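Local structure of trans-4-hydroxy-L-proline dehydratase (Clostridioides difficile 70-100-2010, 6VXC) at residues Val90-Gly94 with Ile288-Thr292. The protein uses a glycyl radical to dehydrate trans-4-hydroxy-L-proline to (S)-1-pyrroline-5-carboxylate in the anaerobic breakdown of hydroxyproline. Numbering follows the deposited sequence.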
# COMPACT_ATOMS: atom_id res chain seq x y z
N VAL A 90 6.93 -15.57 -17.23
CA VAL A 90 5.67 -15.40 -17.95
C VAL A 90 4.51 -15.27 -16.97
O VAL A 90 4.55 -15.77 -15.84
CB VAL A 90 5.40 -16.55 -18.94
CG1 VAL A 90 6.52 -16.65 -19.99
CG2 VAL A 90 5.21 -17.86 -18.19
N GLY A 91 3.45 -14.61 -17.45
CA GLY A 91 2.24 -14.38 -16.68
C GLY A 91 1.82 -12.91 -16.69
O GLY A 91 2.62 -12.02 -16.36
N GLU A 92 0.58 -12.65 -17.09
CA GLU A 92 -0.01 -11.32 -17.09
C GLU A 92 -1.38 -11.40 -16.41
O GLU A 92 -2.10 -12.39 -16.58
CB GLU A 92 -0.17 -10.76 -18.52
CG GLU A 92 1.13 -10.44 -19.28
CD GLU A 92 1.80 -9.14 -18.82
OE1 GLU A 92 1.11 -8.28 -18.23
OE2 GLU A 92 3.03 -8.97 -19.07
N LYS A 93 -1.73 -10.38 -15.63
CA LYS A 93 -3.06 -10.35 -15.03
C LYS A 93 -4.14 -10.25 -16.10
O LYS A 93 -5.13 -11.00 -16.06
CB LYS A 93 -3.19 -9.19 -14.04
CG LYS A 93 -2.41 -9.35 -12.74
CD LYS A 93 -2.51 -8.10 -11.86
CE LYS A 93 -3.93 -7.91 -11.31
NZ LYS A 93 -4.14 -6.58 -10.68
N GLY A 94 -3.98 -9.34 -17.05
CA GLY A 94 -4.95 -9.09 -18.09
C GLY A 94 -4.56 -9.68 -19.44
O GLY A 94 -3.71 -10.57 -19.53
N ILE A 288 0.23 -13.57 -9.86
CA ILE A 288 -0.88 -13.51 -10.81
C ILE A 288 -2.13 -14.13 -10.21
O ILE A 288 -3.24 -13.64 -10.38
CB ILE A 288 -0.49 -14.21 -12.13
CG1 ILE A 288 0.63 -13.44 -12.83
CG2 ILE A 288 -1.71 -14.33 -13.06
CD1 ILE A 288 0.23 -12.04 -13.19
N GLY A 289 -1.95 -15.24 -9.50
CA GLY A 289 -3.06 -15.93 -8.89
C GLY A 289 -3.81 -15.11 -7.86
O GLY A 289 -5.03 -14.93 -7.98
N VAL A 290 -3.11 -14.60 -6.84
CA VAL A 290 -3.83 -13.95 -5.74
C VAL A 290 -4.41 -12.62 -6.18
O VAL A 290 -5.44 -12.17 -5.65
CB VAL A 290 -2.96 -13.81 -4.49
CG1 VAL A 290 -2.57 -15.20 -3.96
CG2 VAL A 290 -1.71 -12.92 -4.77
N THR A 291 -3.78 -11.95 -7.15
CA THR A 291 -4.32 -10.67 -7.60
C THR A 291 -5.39 -10.82 -8.67
O THR A 291 -6.00 -9.82 -9.04
CB THR A 291 -3.20 -9.73 -8.09
OG1 THR A 291 -2.55 -10.29 -9.23
CG2 THR A 291 -2.18 -9.48 -6.97
N THR A 292 -5.61 -12.01 -9.21
CA THR A 292 -6.80 -12.23 -10.02
C THR A 292 -7.89 -12.98 -9.27
O THR A 292 -9.05 -12.91 -9.69
CB THR A 292 -6.46 -12.96 -11.34
OG1 THR A 292 -5.79 -14.19 -11.08
CG2 THR A 292 -5.65 -12.07 -12.27
O HOH W 1 -5.98 -6.91 -8.50
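K93 CG and I288 CG1 both lie anti to their own carbonyl carbons, beside the backbone N, with chi1 of -71° and -66°, and the two side chains meet where K93 CG lies 3.8 Å from I288 CD1. A loop between helix 64-78 and strand 99-101 here packs on the C-terminal turn of helix 276-293, inside the pyruvate formate lyase-like part of this glycyl radical enzyme and away from its annotated sites. No direct hydrogen bond joins the two segments. The I288 methyl CD1 presses on the loop backbone, 3.5 Å from K93 N and 3.7 Å from E92 C. G91 has no side chain, and I288 CG1 comes up to its bare backbone, which sits at positive phi. The loop backbone finds its polar partners around this apolar touch: G91 O accepts from W284, one turn before I288 on helix 276-293, E92 O from R79, and K93 N donates to Q341. E92 points away from the helix, its carboxylate in a salt bridge with K337. Beyond CG, the K93 chain bends at chi3 and runs across T291 at about a right angle; CD and CE each lie about 3.4 Å from T291 OG1, whose hydrogen bond goes to H287 O. On the neighbouring T292, the methyl CG2 lies 4.0 Å from K93 O, and the hydroxyl turns back into the helix, where OG1 donates to I288 O over 2.7 Å, tilted 26° from the carbonyl plane. This bond supplements a weak backbone bond from T292 N to the same oxygen. The ammonium group reaches the helix through a water, which accepts from K93 NZ at 2.9 Å and hydrogen-bonds to T291 O, which also bonds Y103 OH.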